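Side-chain contacts in putative glucoamylase (Bacteroides caccae ATCC 43185, PDB 4QT9), which is a putative glucoamylase that probably hydrolyses glucosidic bonds in alpha-glucan chains and has an alpha/alpha toroid fold: residues 139-142 and 143-147; 203-206 and 207-211; 356-359 and 360-364. All blocks are in the same frame, centred on the assembly; numbering follows the deposited sequence.

From the N terminus, interaction 1 comes first, in the middle of helix 135-152; interaction 2 follows where a loop runs into helix 209-217, and interaction 3 lies in the last turns of helix 352-364. Each spans one unbroken run of residues, so none closes a long loop, and they follow in series without nesting or crossing. Interactions 1 and 2 touch: the F140 ring meets the backbone O of E207 and the side chain of I210, and A139 rests on M211, which ties helix 135-152 to helix 209-217 in the toroid. Interaction 3 stands apart, its centre about 30 Å from the centres of the other two, beside helix 21-37.

Interaction 1 of 3, residues 139-142 and 143-147; sequences AFLM and QGLLA
M142, a selenomethionine, folds along helix 135-152 to lie across L145 and L146, one turn further on. Its CB lies against the backbone N of Q143 (3.3 Å), and CG, anti to the carbonyl carbon (chi1 -73°), starts a chain that bends at chi2 and at chi3, where an unstaggered -25° brings CE round to the leucines. SE passes CD1 of L145 at 4.0 Å. The methyl CE ends over both, 3.9 Å from CB of L145 and 3.7 Å from CG of L146. With an alanine in place of L146, CG and both methyls go, and the M142 methyl would probably lose one wall of its seat, opening a gap beside W170. That tryptophan, on helix 157-172, touches both M142 and L146. One position earlier, CG of L141 meets CD1 of L145 at 4.0 Å, so this methyl is touched by both L141 and M142. Beneath the side chains, L146 N donates to M142 O (2.8 Å) and L145 N to L141 O (2.9 Å). Q143 turns elsewhere: NE2 sits at the edge of the F140 ring, near its plane and 4.3 Å from CD1, and donates to Y266 O, while OE1 accepts from G270 N. The chemistry is therefore divided: dispersion contacts of selenium and methyls line the sides facing helices 157-172 and 67-83, and loop backbone groups satisfy the buried Q143 amide.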
loop_
_atom_site.group_PDB
_atom_site.type_symbol
_atom_site.label_atom_id
_atom_site.label_comp_id
_atom_site.label_asym_id
_atom_site.label_seq_id
_atom_site.Cartn_x
_atom_site.Cartn_y
_atom_site.Cartn_z
ATOM N N ALA A 139 6.661 2.183 -7.205
ATOM C CA ALA A 139 7.167 2.605 -5.903
ATOM C C ALA A 139 6.700 1.650 -4.789
ATOM O O ALA A 139 7.515 1.275 -3.944
ATOM C CB ALA A 139 6.728 4.011 -5.621
ATOM N N PHE A 140 5.416 1.246 -4.800
ATOM C CA PHE A 140 4.842 0.287 -3.846
ATOM C C PHE A 140 5.488 -1.095 -4.016
ATOM O O PHE A 140 5.772 -1.747 -3.030
ATOM C CB PHE A 140 3.306 0.207 -3.967
ATOM C CG PHE A 140 2.618 1.512 -3.598
ATOM C CD1 PHE A 140 3.076 2.284 -2.537
ATOM C CD2 PHE A 140 1.531 1.972 -4.325
ATOM C CE1 PHE A 140 2.475 3.499 -2.223
ATOM C CE2 PHE A 140 0.908 3.183 -3.993
ATOM C CZ PHE A 140 1.391 3.948 -2.954
ATOM N N LEU A 141 5.800 -1.498 -5.219
ATOM C CA LEU A 141 6.515 -2.770 -5.432
ATOM C C LEU A 141 7.944 -2.675 -4.897
ATOM O O LEU A 141 8.421 -3.614 -4.232
ATOM C CB LEU A 141 6.512 -3.139 -6.928
ATOM C CG LEU A 141 7.240 -4.426 -7.375
ATOM C CD1 LEU A 141 6.641 -5.718 -6.736
ATOM C CD2 LEU A 141 7.138 -4.584 -8.866
HETATM N N MSE A 142 8.638 -1.549 -5.196
HETATM C CA MSE A 142 10.037 -1.380 -4.786
HETATM C C MSE A 142 10.154 -1.254 -3.271
HETATM O O MSE A 142 11.099 -1.794 -2.715
HETATM C CB MSE A 142 10.692 -0.179 -5.483
HETATM C CG MSE A 142 10.987 -0.426 -6.944
HETATM SE SE MSE A 142 12.247 -1.872 -7.201
HETATM C CE MSE A 142 13.235 -1.913 -5.514
ATOM N N GLN A 143 9.181 -0.617 -2.598
ATOM C CA GLN A 143 9.183 -0.526 -1.133
ATOM C C GLN A 143 9.233 -1.975 -0.520
ATOM O O GLN A 143 10.007 -2.238 0.408
ATOM C CB GLN A 143 7.952 0.261 -0.642
ATOM C CG GLN A 143 7.817 0.353 0.882
ATOM C CD GLN A 143 6.664 1.202 1.368
ATOM O OE1 GLN A 143 6.808 1.970 2.332
ATOM N NE2 GLN A 143 5.486 1.063 0.755
ATOM N N GLY A 144 8.470 -2.893 -1.105
ATOM C CA GLY A 144 8.467 -4.292 -0.712
ATOM C C GLY A 144 9.760 -5.013 -1.054
ATOM O O GLY A 144 10.320 -5.718 -0.210
ATOM N N LEU A 145 10.243 -4.837 -2.286
ATOM C CA LEU A 145 11.472 -5.509 -2.734
ATOM C C LEU A 145 12.717 -5.057 -1.929
ATOM O O LEU A 145 13.541 -5.895 -1.571
ATOM C CB LEU A 145 11.694 -5.300 -4.231
ATOM C CG LEU A 145 10.776 -6.079 -5.177
ATOM C CD1 LEU A 145 10.970 -5.595 -6.613
ATOM C CD2 LEU A 145 11.034 -7.601 -5.115
ATOM N N LEU A 146 12.804 -3.763 -1.565
ATOM C CA LEU A 146 13.956 -3.295 -0.782
ATOM C C LEU A 146 13.947 -3.912 0.625
ATOM O O LEU A 146 15.013 -4.158 1.177
ATOM C CB LEU A 146 14.025 -1.764 -0.731
ATOM C CG LEU A 146 14.392 -1.087 -2.080
ATOM C CD1 LEU A 146 14.518 0.410 -1.932
ATOM C CD2 LEU A 146 15.718 -1.631 -2.672
ATOM N N ALA A 147 12.754 -4.179 1.178
ATOM C CA ALA A 147 12.589 -4.869 2.457
ATOM C C ALA A 147 13.122 -6.336 2.360
ATOM O O ALA A 147 13.867 -6.772 3.237
ATOM C CB ALA A 147 11.118 -4.862 2.870
#

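Interaction 2 of 3, residues 203-206 and 207-211; sequences HGYN and ECMIM
N206 and M209 are bridged by water 1, which donates to N206 O at 2.8 Å and accepts from M209 N at 3.2 Å. A third, weak bond runs from this water to Y205 OH, whose hydroxyl also bonds W263 O. Next to the bridge, C208 N donates to the side-chain OD1 of N206 (3.1 Å, N-H...O angle 155°), the donor tilted 31° out of the amide's carbonyl plane. This two-residue step makes an Asx turn, and it sits where the loop enters helix 209-217 of the alpha/alpha toroid. With chi1 at 61°, CG of N206 lies between its backbone N and carbonyl carbon, which swings OD1 forward over C208, whose SG comes within 3.4 Å of that OD1. A bend at chi2 sets OE1 of E207 3.3 Å from CB of N206, the carboxylate steeply turned against the amide. A bound acetate, probably from the crystallisation liquor but perhaps marking a pocket, lies with its nearest atoms about 3 Å from the E207 side chain. The selenium of M209 approaches the edge of the Y205 ring, near its plane, 4.4 Å from CE1. W232 of helix 225-232 touches N206, C208 and M209 together.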
loop_
_atom_site.group_PDB
_atom_site.type_symbol
_atom_site.label_atom_id
_atom_site.label_comp_id
_atom_site.label_asym_id
_atom_site.label_seq_id
_atom_site.Cartn_x
_atom_site.Cartn_y
_atom_site.Cartn_z
ATOM N N HIS A 203 1.325 15.845 -7.218
ATOM C CA HIS A 203 1.476 16.863 -6.191
ATOM C C HIS A 203 0.906 16.318 -4.882
ATOM O O HIS A 203 -0.105 15.623 -4.909
ATOM C CB HIS A 203 0.775 18.183 -6.605
ATOM C CG HIS A 203 1.213 18.727 -7.938
ATOM N ND1 HIS A 203 2.531 19.103 -8.175
ATOM C CD2 HIS A 203 0.488 18.950 -9.059
ATOM C CE1 HIS A 203 2.555 19.545 -9.424
ATOM N NE2 HIS A 203 1.345 19.476 -9.992
ATOM N N GLY A 204 1.535 16.626 -3.747
ATOM C CA GLY A 204 1.016 16.133 -2.470
ATOM C C GLY A 204 -0.096 16.986 -1.882
ATOM O O GLY A 204 -0.329 18.090 -2.367
ATOM N N TYR A 205 -0.779 16.525 -0.815
ATOM C CA TYR A 205 -0.555 15.220 -0.203
ATOM C C TYR A 205 -1.564 14.217 -0.751
ATOM O O TYR A 205 -2.740 14.538 -0.916
ATOM C CB TYR A 205 -0.645 15.285 1.360
ATOM C CG TYR A 205 -0.310 13.949 2.002
ATOM C CD1 TYR A 205 1.010 13.583 2.249
ATOM C CD2 TYR A 205 -1.308 13.023 2.292
ATOM C CE1 TYR A 205 1.327 12.325 2.761
ATOM C CE2 TYR A 205 -1.004 11.762 2.803
ATOM C CZ TYR A 205 0.316 11.411 3.018
ATOM O OH TYR A 205 0.604 10.170 3.539
ATOM N N ASN A 206 -1.097 12.998 -0.995
ATOM C CA ASN A 206 -1.907 11.845 -1.413
ATOM C C ASN A 206 -1.106 10.600 -1.007
ATOM O O ASN A 206 -0.102 10.722 -0.320
ATOM C CB ASN A 206 -2.357 11.886 -2.922
ATOM C CG ASN A 206 -1.236 11.902 -3.933
ATOM O OD1 ASN A 206 -0.129 11.448 -3.674
ATOM N ND2 ASN A 206 -1.495 12.423 -5.116
ATOM N N GLU A 207 -1.517 9.425 -1.420
ATOM C CA GLU A 207 -0.866 8.156 -1.048
ATOM C C GLU A 207 0.562 7.947 -1.652
ATOM O O GLU A 207 1.192 6.930 -1.335
ATOM C CB GLU A 207 -1.775 6.999 -1.491
ATOM C CG GLU A 207 -1.773 6.748 -2.990
ATOM C CD GLU A 207 -2.770 7.507 -3.841
ATOM O OE1 GLU A 207 -2.999 8.704 -3.567
ATOM O OE2 GLU A 207 -3.303 6.914 -4.807
ATOM N N CYS A 208 1.049 8.865 -2.521
ATOM C CA CYS A 208 2.270 8.663 -3.334
ATOM C C CYS A 208 3.591 9.195 -2.759
ATOM O O CYS A 208 4.543 9.211 -3.524
ATOM C CB CYS A 208 2.049 9.221 -4.739
ATOM S SG CYS A 208 0.488 8.695 -5.502
HETATM N N MSE A 209 3.701 9.587 -1.466
HETATM C CA MSE A 209 4.952 10.167 -0.955
HETATM C C MSE A 209 6.199 9.255 -1.146
HETATM O O MSE A 209 7.230 9.764 -1.579
HETATM C CB MSE A 209 4.848 10.596 0.522
HETATM C CG MSE A 209 6.051 11.438 0.991
HETATM SE SE MSE A 209 5.688 12.250 2.729
HETATM C CE MSE A 209 6.146 10.790 3.849
ATOM N N ILE A 210 6.105 7.938 -0.837
ATOM C CA ILE A 210 7.213 6.979 -0.942
ATOM C C ILE A 210 7.796 6.955 -2.386
ATOM O O ILE A 210 8.975 6.647 -2.575
ATOM C CB ILE A 210 6.795 5.549 -0.428
ATOM C CG1 ILE A 210 8.006 4.658 -0.040
ATOM C CG2 ILE A 210 5.862 4.796 -1.400
ATOM C CD1 ILE A 210 8.970 5.268 1.065
HETATM N N MSE A 211 6.984 7.302 -3.393
HETATM C CA MSE A 211 7.471 7.347 -4.784
HETATM C C MSE A 211 8.568 8.445 -4.951
HETATM O O MSE A 211 9.567 8.199 -5.613
HETATM C CB MSE A 211 6.299 7.575 -5.752
HETATM C CG MSE A 211 6.718 7.543 -7.210
HETATM SE SE MSE A 211 5.391 8.469 -8.286
HETATM C CE MSE A 211 5.228 10.067 -7.289
HETATM O O HOH W 1 1.787 9.230 1.132
#

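Interaction 3 of 3, residues 356-359 and 360-364; sequences LQVM and RHLYN
V358 and L362 form the apolar contact of this helical stretch, their side chains lying alongside and pointing the same way. Although V358 points away at CB, chi1 of 174° places CG1 opposite the backbone N and beside the carbonyl carbon, where it meets CD1 of L362 at 3.6 Å, with W314 touching V358 as well. Backbone bonds come next: four consecutive i to i+4 links run from R360 N to Y363 N, and the bond from L362 N to V358 O is the shortest at 2.7 Å. They keep the last turns of helix 352-364 wound; its side chains M359 and Y363, the latter's ring also meeting F370 edge-to-face, both rest on L24 of helix 21-37, within a chain of alpha/alpha toroid fold. The polar contacts gather round R360. Its chain bends at chi2 (90°) and chi3 (54°), which leaves NE placed to donate to water 2 at 3.2 Å while the guanidinium leads away from 356-359; this water in turn gives a weak bond to L356 O. That carbonyl O also accepts from R360 N at 2.9 Å, which links the residue to it once directly and once, weakly, through water. Beyond NE, the guanidinium NH2 makes a salt bridge with D21 OD1.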
loop_
_atom_site.group_PDB
_atom_site.type_symbol
_atom_site.label_atom_id
_atom_site.label_comp_id
_atom_site.label_asym_id
_atom_site.label_seq_id
_atom_site.Cartn_x
_atom_site.Cartn_y
_atom_site.Cartn_z
ATOM N N LEU A 356 -7.893 -2.199 17.429
ATOM C CA LEU A 356 -8.113 -3.536 17.984
ATOM C C LEU A 356 -9.591 -3.718 18.345
ATOM O O LEU A 356 -10.099 -4.839 18.297
ATOM C CB LEU A 356 -7.202 -3.786 19.187
ATOM C CG LEU A 356 -5.795 -4.274 18.848
ATOM C CD1 LEU A 356 -4.862 -4.134 20.020
ATOM C CD2 LEU A 356 -5.810 -5.718 18.389
ATOM N N GLN A 357 -10.291 -2.604 18.649
ATOM C CA GLN A 357 -11.718 -2.566 18.965
ATOM C C GLN A 357 -12.522 -3.006 17.751
ATOM O O GLN A 357 -13.428 -3.828 17.863
ATOM C CB GLN A 357 -12.117 -1.139 19.368
ATOM C CG GLN A 357 -13.038 -1.082 20.545
ATOM C CD GLN A 357 -13.480 0.327 20.835
ATOM O OE1 GLN A 357 -12.671 1.269 20.864
ATOM N NE2 GLN A 357 -14.785 0.492 21.068
ATOM N N VAL A 358 -12.155 -2.476 16.579
ATOM C CA VAL A 358 -12.830 -2.809 15.331
ATOM C C VAL A 358 -12.457 -4.237 14.934
ATOM O O VAL A 358 -13.348 -5.002 14.532
ATOM C CB VAL A 358 -12.487 -1.764 14.242
ATOM C CG1 VAL A 358 -13.044 -2.161 12.877
ATOM C CG2 VAL A 358 -13.025 -0.402 14.656
HETATM N N MSE A 359 -11.170 -4.623 15.115
HETATM C CA MSE A 359 -10.707 -5.972 14.779
HETATM C C MSE A 359 -11.480 -7.035 15.571
HETATM O O MSE A 359 -11.920 -8.020 14.990
HETATM C CB MSE A 359 -9.208 -6.125 15.025
HETATM C CG MSE A 359 -8.639 -7.398 14.395
HETATM SE SE MSE A 359 -6.784 -7.702 14.917
HETATM C CE MSE A 359 -6.000 -6.070 14.379
ATOM N N ARG A 360 -11.636 -6.819 16.884
ATOM C CA ARG A 360 -12.365 -7.696 17.814
ATOM C C ARG A 360 -13.856 -7.803 17.405
ATOM O O ARG A 360 -14.405 -8.929 17.365
ATOM C CB ARG A 360 -12.195 -7.146 19.256
ATOM C CG ARG A 360 -13.147 -7.657 20.342
ATOM C CD ARG A 360 -12.633 -8.883 21.066
ATOM N NE ARG A 360 -11.293 -8.695 21.625
ATOM C CZ ARG A 360 -10.397 -9.668 21.743
ATOM N NH1 ARG A 360 -10.689 -10.902 21.346
ATOM N NH2 ARG A 360 -9.201 -9.417 22.257
ATOM N N HIS A 361 -14.482 -6.641 17.062
ATOM C CA HIS A 361 -15.892 -6.549 16.641
ATOM C C HIS A 361 -16.114 -7.236 15.286
ATOM O O HIS A 361 -17.069 -8.003 15.158
ATOM C CB HIS A 361 -16.340 -5.078 16.573
ATOM C CG HIS A 361 -17.754 -4.873 16.127
ATOM N ND1 HIS A 361 -18.815 -5.032 16.995
ATOM C CD2 HIS A 361 -18.230 -4.494 14.917
ATOM C CE1 HIS A 361 -19.902 -4.777 16.285
ATOM N NE2 HIS A 361 -19.599 -4.444 15.031
ATOM N N LEU A 362 -15.228 -6.967 14.276
ATOM C CA LEU A 362 -15.344 -7.570 12.947
ATOM C C LEU A 362 -15.180 -9.091 13.032
ATOM O O LEU A 362 -15.997 -9.819 12.460
ATOM C CB LEU A 362 -14.349 -6.962 11.946
ATOM C CG LEU A 362 -14.516 -5.484 11.615
ATOM C CD1 LEU A 362 -13.412 -5.015 10.695
ATOM C CD2 LEU A 362 -15.894 -5.192 11.065
ATOM N N TYR A 363 -14.196 -9.574 13.812
ATOM C CA TYR A 363 -14.006 -11.007 14.043
ATOM C C TYR A 363 -15.272 -11.636 14.651
ATOM O O TYR A 363 -15.689 -12.702 14.214
ATOM C CB TYR A 363 -12.805 -11.226 14.969
ATOM C CG TYR A 363 -12.429 -12.680 15.128
ATOM C CD1 TYR A 363 -11.712 -13.349 14.139
ATOM C CD2 TYR A 363 -12.835 -13.407 16.247
ATOM C CE1 TYR A 363 -11.424 -14.711 14.251
ATOM C CE2 TYR A 363 -12.547 -14.767 16.371
ATOM C CZ TYR A 363 -11.845 -15.415 15.371
ATOM O OH TYR A 363 -11.545 -16.750 15.512
ATOM N N ASN A 364 -15.916 -10.957 15.608
ATOM C CA ASN A 364 -17.124 -11.478 16.259
ATOM C C ASN A 364 -18.359 -11.505 15.340
ATOM O O ASN A 364 -19.314 -12.219 15.653
ATOM C CB ASN A 364 -17.425 -10.707 17.539
ATOM C CG ASN A 364 -16.489 -11.066 18.673
ATOM O OD1 ASN A 364 -15.997 -12.205 18.786
ATOM N ND2 ASN A 364 -16.237 -10.103 19.551
HETATM O O HOH W 2 -9.792 -5.926 21.254
#